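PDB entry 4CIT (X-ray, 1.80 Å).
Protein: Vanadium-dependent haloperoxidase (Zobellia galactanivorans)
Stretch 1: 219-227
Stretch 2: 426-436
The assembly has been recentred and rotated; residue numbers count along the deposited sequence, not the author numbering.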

# COMPACT_ATOMS: atom_id res chain seq x y z
N GLN A 219 -1.85 17.99 3.12
CA GLN A 219 -1.84 18.63 1.83
C GLN A 219 -3.09 18.34 1.00
O GLN A 219 -3.53 19.17 0.17
CB GLN A 219 -0.56 18.28 1.10
CG GLN A 219 -0.39 19.03 -0.22
CD GLN A 219 0.86 18.68 -0.91
OE1 GLN A 219 1.72 18.05 -0.34
NE2 GLN A 219 0.95 19.03 -2.19
N PHE A 220 -3.61 17.13 1.15
CA PHE A 220 -4.77 16.72 0.43
C PHE A 220 -5.99 16.53 1.31
O PHE A 220 -6.91 15.71 0.99
CB PHE A 220 -4.39 15.46 -0.39
CG PHE A 220 -3.48 15.83 -1.54
CD1 PHE A 220 -3.98 16.43 -2.68
CD2 PHE A 220 -2.11 15.66 -1.39
CE1 PHE A 220 -3.09 16.85 -3.70
CE2 PHE A 220 -1.23 16.11 -2.35
CZ PHE A 220 -1.73 16.71 -3.50
N LYS A 221 -6.09 17.28 2.37
CA LYS A 221 -7.28 17.27 3.26
C LYS A 221 -8.53 17.49 2.35
O LYS A 221 -8.54 18.49 1.63
CB LYS A 221 -7.20 18.45 4.19
CG LYS A 221 -8.42 18.64 5.07
CD LYS A 221 -8.13 19.63 6.21
CE LYS A 221 -8.04 21.07 5.76
NZ LYS A 221 -9.25 21.47 5.02
N PRO A 222 -9.57 16.65 2.52
CA PRO A 222 -10.75 16.76 1.70
C PRO A 222 -11.73 17.75 2.32
O PRO A 222 -11.53 18.27 3.42
CB PRO A 222 -11.32 15.39 1.69
CG PRO A 222 -10.93 14.75 2.94
CD PRO A 222 -9.56 15.37 3.21
N VAL A 223 -12.84 17.94 1.63
CA VAL A 223 -13.96 18.60 2.26
C VAL A 223 -14.41 17.81 3.51
O VAL A 223 -14.16 16.58 3.62
CB VAL A 223 -15.16 18.79 1.28
CG1 VAL A 223 -14.77 19.64 0.05
CG2 VAL A 223 -15.68 17.48 0.79
N PRO A 224 -15.09 18.48 4.47
CA PRO A 224 -15.54 17.71 5.63
C PRO A 224 -16.69 16.80 5.28
O PRO A 224 -17.38 17.06 4.29
CB PRO A 224 -16.01 18.77 6.60
CG PRO A 224 -16.29 20.01 5.76
CD PRO A 224 -15.23 19.95 4.68
N PRO A 225 -16.90 15.73 6.06
CA PRO A 225 -18.03 14.87 5.81
C PRO A 225 -19.32 15.58 6.23
O PRO A 225 -19.32 16.50 7.04
CB PRO A 225 -17.80 13.69 6.77
CG PRO A 225 -16.98 14.23 7.91
CD PRO A 225 -16.22 15.42 7.36
N PRO A 226 -20.45 15.11 5.75
CA PRO A 226 -21.71 15.62 6.20
C PRO A 226 -21.89 15.52 7.68
O PRO A 226 -21.43 14.56 8.31
CB PRO A 226 -22.77 14.76 5.47
CG PRO A 226 -22.05 13.82 4.64
CD PRO A 226 -20.57 14.10 4.68
N ALA A 227 -22.47 16.59 8.24
CA ALA A 227 -22.67 16.62 9.71
C ALA A 227 -23.55 15.44 10.18
O ALA A 227 -24.59 15.20 9.63
CB ALA A 227 -23.33 17.91 10.12
N ARG A 426 -21.35 6.81 1.48
CA ARG A 426 -21.00 7.31 0.17
C ARG A 426 -19.91 8.36 0.18
O ARG A 426 -19.00 8.31 -0.71
CB ARG A 426 -22.27 7.79 -0.59
CG ARG A 426 -22.01 8.41 -1.98
CD ARG A 426 -23.35 8.87 -2.54
NE ARG A 426 -24.13 7.69 -2.93
CZ ARG A 426 -24.00 7.01 -4.07
NH1 ARG A 426 -23.18 7.44 -5.03
NH2 ARG A 426 -24.75 5.92 -4.29
N ALA A 427 -20.02 9.35 1.05
CA ALA A 427 -19.03 10.47 1.04
C ALA A 427 -17.61 9.99 1.26
O ALA A 427 -16.67 10.44 0.55
CB ALA A 427 -19.39 11.54 2.01
N ALA A 428 -17.42 9.06 2.21
CA ALA A 428 -16.08 8.55 2.51
C ALA A 428 -15.48 7.84 1.31
O ALA A 428 -14.28 7.97 1.04
CB ALA A 428 -16.15 7.57 3.69
N ILE A 429 -16.33 7.25 0.49
CA ILE A 429 -15.91 6.56 -0.68
C ILE A 429 -15.64 7.48 -1.87
O ILE A 429 -14.53 7.46 -2.44
CB ILE A 429 -16.99 5.49 -1.10
CG1 ILE A 429 -17.16 4.42 0.01
CG2 ILE A 429 -16.69 4.91 -2.46
CD1 ILE A 429 -18.40 3.60 -0.17
N GLU A 430 -16.60 8.34 -2.19
CA GLU A 430 -16.48 9.26 -3.36
C GLU A 430 -15.43 10.32 -3.13
O GLU A 430 -14.54 10.53 -3.99
CB GLU A 430 -17.81 9.87 -3.65
CG GLU A 430 -18.74 8.77 -4.16
CD GLU A 430 -20.06 9.33 -4.68
OE1 GLU A 430 -20.33 10.50 -4.49
OE2 GLU A 430 -20.83 8.58 -5.24
N VAL A 431 -15.46 10.91 -1.95
CA VAL A 431 -14.50 11.92 -1.60
C VAL A 431 -13.13 11.28 -1.44
O VAL A 431 -12.05 11.88 -1.81
CB VAL A 431 -14.90 12.76 -0.37
CG1 VAL A 431 -13.78 13.70 -0.06
CG2 VAL A 431 -16.25 13.43 -0.62
N GLY A 432 -13.08 10.06 -0.89
CA GLY A 432 -11.81 9.35 -0.75
C GLY A 432 -11.12 9.01 -2.06
O GLY A 432 -9.91 9.19 -2.21
N VAL A 433 -11.89 8.53 -3.02
CA VAL A 433 -11.33 8.30 -4.38
C VAL A 433 -10.75 9.56 -4.98
O VAL A 433 -9.65 9.58 -5.56
CB VAL A 433 -12.42 7.80 -5.36
CG1 VAL A 433 -11.86 7.89 -6.82
CG2 VAL A 433 -12.78 6.39 -5.02
N LYS A 434 -11.45 10.69 -4.85
CA LYS A 434 -10.92 11.97 -5.30
C LYS A 434 -9.64 12.38 -4.65
O LYS A 434 -8.70 12.86 -5.27
CB LYS A 434 -12.01 13.05 -5.10
CG LYS A 434 -11.51 14.49 -5.33
CD LYS A 434 -12.65 15.52 -5.18
CE LYS A 434 -12.02 16.95 -5.14
NZ LYS A 434 -11.01 17.22 -6.23
N GLN A 435 -9.64 12.27 -3.33
CA GLN A 435 -8.43 12.50 -2.50
C GLN A 435 -7.27 11.66 -3.00
O GLN A 435 -6.16 12.21 -3.22
CB GLN A 435 -8.77 12.21 -1.06
CG GLN A 435 -7.61 12.46 -0.08
CD GLN A 435 -8.00 12.21 1.37
OE1 GLN A 435 -9.15 11.89 1.72
NE2 GLN A 435 -6.99 12.18 2.20
N GLY A 436 -7.43 10.36 -3.21
CA GLY A 436 -6.35 9.53 -3.67
C GLY A 436 -5.87 9.83 -5.11
O GLY A 436 -4.68 9.87 -5.38

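Residues 426-436 form a helix, documented by i to i+4 backbone bonds such as Val-431 N to Ala-427 O (2.8 Å) and Gln-435 N to Val-431 O (2.9 Å). The other stretch has no regular helix or strand; from Lys-221 to Ala-227 its psi values lie between 130° and 179°, an extended course in keeping with its four prolines. The two segments of the one chain run antiparallel: Phe-220 lies by Gln-435, with their CA atoms 6.3 Å apart, whereas Pro-226 lies by Ala-427.

The helix meets this segment through Ala-427, Val-431 and Gln-435, spaced four residues apart and therefore on one face, each with its CA-to-CB bond directed toward the other stretch. No hydrogen bond crosses the interface, so the contact, burying 289 Å², rests on van der Waals packing. Its tightest apolar pair is Pro-222 CB against Val-431 CG1 at 3.5 Å; Val-223 CG2 approaches the same methyl more loosely, at 4.3 Å. Farther along, Pro-226 CD rests on Ala-427 CB at 3.9 Å.

Gln-435 meets the segment along its side chain: its CG lies 3.5 Å from Phe-220 O, and its OE1 is 3.6 Å from Pro-222 CG; both amide atoms are hydrogen-bonded elsewhere in the structure. Phe-220 presents CB toward the helix, while its ring leads away.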